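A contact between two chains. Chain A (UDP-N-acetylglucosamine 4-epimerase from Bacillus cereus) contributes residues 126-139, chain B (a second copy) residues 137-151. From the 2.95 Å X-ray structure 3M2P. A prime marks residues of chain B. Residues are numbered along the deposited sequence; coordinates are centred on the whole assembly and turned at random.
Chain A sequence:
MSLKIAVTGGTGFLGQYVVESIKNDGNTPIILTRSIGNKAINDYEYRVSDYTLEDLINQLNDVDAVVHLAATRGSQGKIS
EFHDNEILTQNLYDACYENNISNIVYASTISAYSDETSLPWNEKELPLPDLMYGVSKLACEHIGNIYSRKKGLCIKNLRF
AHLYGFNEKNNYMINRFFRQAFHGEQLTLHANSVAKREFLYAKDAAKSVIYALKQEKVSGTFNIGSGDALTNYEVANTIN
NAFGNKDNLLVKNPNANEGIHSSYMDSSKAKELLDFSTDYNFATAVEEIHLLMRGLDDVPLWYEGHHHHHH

Chain A (126-139) LPLPDLMYGVSKLA
Chain B, residues 137-151: KLACEHIGNIYSRKK

Leu126 to Pro129 of chain A are extended (Pro127 phi/psi -61/147, Leu128 -163/83, Pro129 -76/152); Asp130 (-99/-23) and Leu131 (-114/157), the N-cap, then lead into a helix that begins at Met132. In chain B, residues 137′-150′ are helical. The helix axes run nearly antiparallel, at 162°, and approach to 9.8 Å; CA-CA pairs fix the register at Val135-Ala139′ (6.1 Å), Met132-Ile143′ (7.6 Å) and Asp130-Ile146′ (5.8 Å).

Between the helices the packing is largely apolar. Leu138 (t,t) meets its own counterpart, CD2 to Leu138′ CD2 at 3.3 Å. Val135 (t) points toward chain B, its CG1 4.1 Å from Ala139′ CB, where a small side chain accompanies the close backbones, and its CG2 4.0 Å from Ile146′ CD1. Selenomethionine Met132 brings CE to 3.1 Å from Ile143′ CG1, a tight approach.

The exception, His142′ (chi1 m, chi2 -45°), links helix and loop: its CD2 lies 3.6 Å from Leu138 CD1, and Pro129 CD lies 3.8 Å from its ring centroid, 11° off the normal, a CH-pi contact.

The polar end is more exposed. Arg149′ (m,t,m, chi4 -92°) donates from NH2 to Pro129 O (2.7 Å, 145°) and Asp130 OD1 (2.8 Å, 164°), the latter also a salt bridge, while Leu128 CG covers one guanidinium face. Lys150′ NZ adds a salt bridge to Asp130 OD1 at 3.4 Å. Altogether 702 Å² is buried between the two stretches, both sides summed.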

# COMPACT_ATOMS: atom_id res chain seq x y z
N LEU A 126 -8.44 1.45 -8.23
CA LEU A 126 -8.03 1.62 -6.84
C LEU A 126 -7.26 0.39 -6.38
O LEU A 126 -7.79 -0.73 -6.41
CB LEU A 126 -9.22 1.86 -5.90
CG LEU A 126 -9.70 3.29 -5.71
CD1 LEU A 126 -10.75 3.36 -4.64
CD2 LEU A 126 -8.54 4.22 -5.37
N PRO A 127 -6.01 0.58 -5.96
CA PRO A 127 -5.29 -0.58 -5.45
C PRO A 127 -6.05 -1.13 -4.26
O PRO A 127 -6.67 -0.38 -3.53
CB PRO A 127 -3.93 -0.01 -5.02
CG PRO A 127 -3.80 1.25 -5.80
CD PRO A 127 -5.18 1.80 -5.93
N LEU A 128 -6.01 -2.44 -4.08
CA LEU A 128 -6.73 -3.07 -2.99
C LEU A 128 -6.14 -4.46 -2.82
O LEU A 128 -6.66 -5.44 -3.37
CB LEU A 128 -8.23 -3.12 -3.30
CG LEU A 128 -9.19 -3.97 -2.48
CD1 LEU A 128 -10.48 -3.23 -2.33
CD2 LEU A 128 -9.44 -5.28 -3.19
N PRO A 129 -5.03 -4.54 -2.08
CA PRO A 129 -4.23 -5.76 -1.98
C PRO A 129 -4.92 -6.74 -1.05
O PRO A 129 -5.66 -6.33 -0.15
CB PRO A 129 -2.91 -5.27 -1.37
CG PRO A 129 -2.97 -3.77 -1.41
CD PRO A 129 -4.41 -3.42 -1.36
N ASP A 130 -4.67 -8.03 -1.29
CA ASP A 130 -5.19 -9.11 -0.47
C ASP A 130 -4.10 -9.54 0.48
O ASP A 130 -4.36 -10.14 1.53
CB ASP A 130 -5.55 -10.31 -1.36
CG ASP A 130 -7.01 -10.36 -1.73
OD1 ASP A 130 -7.80 -9.57 -1.15
OD2 ASP A 130 -7.37 -11.21 -2.58
N LEU A 131 -2.86 -9.26 0.09
CA LEU A 131 -1.73 -9.74 0.85
C LEU A 131 -0.93 -8.62 1.50
O LEU A 131 -0.97 -7.47 1.06
CB LEU A 131 -0.83 -10.58 -0.04
CG LEU A 131 -1.38 -12.00 -0.14
CD1 LEU A 131 -0.36 -12.96 -0.78
CD2 LEU A 131 -1.74 -12.46 1.28
N MSE A 132 -0.21 -8.96 2.55
CA MSE A 132 0.65 -7.99 3.19
C MSE A 132 1.74 -7.64 2.20
O MSE A 132 2.14 -6.50 2.10
CB MSE A 132 1.22 -8.56 4.49
CG MSE A 132 1.02 -7.65 5.70
SE MSE A 132 -0.83 -7.09 5.98
CE MSE A 132 -0.52 -5.80 7.39
N TYR A 133 2.20 -8.62 1.44
CA TYR A 133 3.11 -8.40 0.32
C TYR A 133 2.63 -7.27 -0.59
O TYR A 133 3.40 -6.39 -0.97
CB TYR A 133 3.29 -9.70 -0.48
CG TYR A 133 3.86 -9.58 -1.87
CD1 TYR A 133 5.22 -9.39 -2.09
CD2 TYR A 133 3.04 -9.71 -2.99
CE1 TYR A 133 5.74 -9.29 -3.39
CE2 TYR A 133 3.54 -9.62 -4.28
CZ TYR A 133 4.89 -9.42 -4.48
OH TYR A 133 5.36 -9.33 -5.78
N GLY A 134 1.34 -7.28 -0.91
CA GLY A 134 0.76 -6.26 -1.75
C GLY A 134 0.86 -4.90 -1.10
O GLY A 134 1.43 -3.98 -1.68
N VAL A 135 0.30 -4.77 0.09
CA VAL A 135 0.38 -3.50 0.82
C VAL A 135 1.78 -2.90 0.74
O VAL A 135 1.94 -1.73 0.40
CB VAL A 135 0.01 -3.68 2.30
CG1 VAL A 135 -0.07 -2.32 2.96
CG2 VAL A 135 -1.32 -4.41 2.42
N SER A 136 2.79 -3.71 1.04
CA SER A 136 4.18 -3.25 1.02
C SER A 136 4.60 -2.72 -0.34
O SER A 136 5.09 -1.61 -0.45
CB SER A 136 5.13 -4.38 1.44
OG SER A 136 6.46 -3.90 1.56
N LYS A 137 4.43 -3.54 -1.37
CA LYS A 137 4.80 -3.15 -2.72
C LYS A 137 4.17 -1.80 -3.04
O LYS A 137 4.83 -0.89 -3.54
CB LYS A 137 4.32 -4.21 -3.71
CG LYS A 137 5.25 -5.40 -3.83
CD LYS A 137 6.52 -4.99 -4.53
CE LYS A 137 7.61 -6.01 -4.33
NZ LYS A 137 8.96 -5.34 -4.29
N LEU A 138 2.88 -1.69 -2.72
CA LEU A 138 2.13 -0.45 -2.88
C LEU A 138 2.78 0.73 -2.14
O LEU A 138 2.70 1.87 -2.58
CB LEU A 138 0.70 -0.69 -2.40
CG LEU A 138 -0.48 0.19 -2.82
CD1 LEU A 138 -1.73 -0.33 -2.12
CD2 LEU A 138 -0.28 1.64 -2.45
N ALA A 139 3.40 0.46 -1.00
CA ALA A 139 4.04 1.51 -0.19
C ALA A 139 5.33 2.00 -0.84
O ALA A 139 5.60 3.20 -0.89
CB ALA A 139 4.30 1.01 1.21
N LYS B 137 -0.17 5.75 6.45
CA LYS B 137 -1.56 5.82 6.83
C LYS B 137 -2.35 5.00 5.82
O LYS B 137 -3.33 4.34 6.17
CB LYS B 137 -2.04 7.27 6.86
CG LYS B 137 -1.69 8.00 8.12
CD LYS B 137 -2.66 7.65 9.22
CE LYS B 137 -2.10 7.94 10.59
NZ LYS B 137 -2.71 7.03 11.61
N LEU B 138 -1.92 5.05 4.57
CA LEU B 138 -2.53 4.28 3.51
C LEU B 138 -2.27 2.81 3.77
O LEU B 138 -3.14 1.97 3.61
CB LEU B 138 -1.96 4.70 2.16
CG LEU B 138 -2.58 4.11 0.89
CD1 LEU B 138 -2.89 5.22 -0.09
CD2 LEU B 138 -1.71 3.02 0.22
N ALA B 139 -1.06 2.52 4.20
CA ALA B 139 -0.69 1.16 4.58
C ALA B 139 -1.59 0.60 5.69
O ALA B 139 -2.13 -0.49 5.56
CB ALA B 139 0.77 1.10 4.98
N CYS B 140 -1.76 1.35 6.78
CA CYS B 140 -2.64 0.94 7.88
C CYS B 140 -4.09 0.81 7.44
O CYS B 140 -4.87 0.05 8.04
CB CYS B 140 -2.56 1.93 9.05
SG CYS B 140 -0.98 1.96 9.97
N GLU B 141 -4.48 1.55 6.41
CA GLU B 141 -5.83 1.43 5.87
C GLU B 141 -6.02 0.04 5.27
O GLU B 141 -7.00 -0.65 5.56
CB GLU B 141 -6.08 2.50 4.81
CG GLU B 141 -6.42 3.85 5.35
CD GLU B 141 -7.04 4.73 4.30
OE1 GLU B 141 -7.21 4.24 3.17
OE2 GLU B 141 -7.38 5.89 4.59
N HIS B 142 -5.06 -0.36 4.45
CA HIS B 142 -5.14 -1.65 3.78
C HIS B 142 -4.97 -2.82 4.73
O HIS B 142 -5.46 -3.92 4.47
CB HIS B 142 -4.16 -1.69 2.61
CG HIS B 142 -4.57 -0.81 1.46
ND1 HIS B 142 -5.86 -0.77 0.98
CD2 HIS B 142 -3.86 0.07 0.71
CE1 HIS B 142 -5.93 0.09 -0.02
NE2 HIS B 142 -4.73 0.62 -0.20
N ILE B 143 -4.30 -2.57 5.86
CA ILE B 143 -4.21 -3.57 6.93
C ILE B 143 -5.62 -3.81 7.47
O ILE B 143 -6.06 -4.95 7.60
CB ILE B 143 -3.26 -3.14 8.08
CG1 ILE B 143 -1.84 -2.95 7.57
CG2 ILE B 143 -3.24 -4.21 9.15
CD1 ILE B 143 -0.82 -2.78 8.66
N GLY B 144 -6.31 -2.72 7.77
CA GLY B 144 -7.70 -2.80 8.19
C GLY B 144 -8.65 -3.39 7.15
O GLY B 144 -9.65 -4.04 7.48
N ASN B 145 -8.34 -3.18 5.87
CA ASN B 145 -9.18 -3.70 4.82
C ASN B 145 -9.04 -5.21 4.70
O ASN B 145 -10.03 -5.94 4.79
CB ASN B 145 -8.87 -3.02 3.49
CG ASN B 145 -9.31 -1.58 3.47
OD1 ASN B 145 -8.85 -0.78 2.65
ND2 ASN B 145 -10.21 -1.22 4.39
N ILE B 146 -7.81 -5.68 4.52
CA ILE B 146 -7.57 -7.11 4.38
C ILE B 146 -8.21 -7.91 5.52
O ILE B 146 -8.81 -8.97 5.29
CB ILE B 146 -6.06 -7.42 4.31
CG1 ILE B 146 -5.46 -6.74 3.09
CG2 ILE B 146 -5.82 -8.92 4.28
CD1 ILE B 146 -4.12 -7.26 2.70
N TYR B 147 -8.09 -7.40 6.73
CA TYR B 147 -8.70 -8.04 7.88
C TYR B 147 -10.20 -8.01 7.76
O TYR B 147 -10.88 -8.93 8.21
CB TYR B 147 -8.24 -7.37 9.18
CG TYR B 147 -6.98 -7.98 9.75
CD1 TYR B 147 -5.76 -7.77 9.14
CD2 TYR B 147 -7.01 -8.77 10.88
CE1 TYR B 147 -4.61 -8.33 9.64
CE2 TYR B 147 -5.86 -9.32 11.41
CZ TYR B 147 -4.66 -9.10 10.78
OH TYR B 147 -3.50 -9.64 11.28
N SER B 148 -10.73 -6.97 7.13
CA SER B 148 -12.17 -6.84 6.99
C SER B 148 -12.76 -7.80 5.95
O SER B 148 -13.85 -8.33 6.15
CB SER B 148 -12.56 -5.41 6.66
OG SER B 148 -12.20 -4.56 7.73
N ARG B 149 -12.03 -8.01 4.86
CA ARG B 149 -12.50 -8.88 3.78
C ARG B 149 -12.23 -10.34 4.08
O ARG B 149 -12.90 -11.21 3.54
CB ARG B 149 -11.87 -8.50 2.44
CG ARG B 149 -12.22 -7.12 1.96
CD ARG B 149 -11.85 -6.91 0.51
NE ARG B 149 -10.49 -7.35 0.24
CZ ARG B 149 -9.43 -6.55 0.31
NH1 ARG B 149 -9.58 -5.28 0.65
NH2 ARG B 149 -8.23 -7.03 0.04
N LYS B 150 -11.26 -10.60 4.95
CA LYS B 150 -10.85 -11.97 5.22
C LYS B 150 -11.20 -12.53 6.62
O LYS B 150 -11.68 -13.65 6.73
CB LYS B 150 -9.36 -12.14 4.94
CG LYS B 150 -8.94 -11.91 3.50
CD LYS B 150 -7.77 -12.84 3.17
CE LYS B 150 -6.83 -12.26 2.11
NZ LYS B 150 -7.39 -12.39 0.73
N LYS B 151 -10.98 -11.75 7.68
CA LYS B 151 -11.26 -12.20 9.05
C LYS B 151 -12.49 -11.53 9.64
O LYS B 151 -12.64 -11.43 10.86
CB LYS B 151 -10.06 -11.97 9.96
CG LYS B 151 -8.76 -12.53 9.43
CD LYS B 151 -7.76 -12.81 10.55
CE LYS B 151 -6.51 -13.51 10.01
NZ LYS B 151 -5.96 -12.78 8.82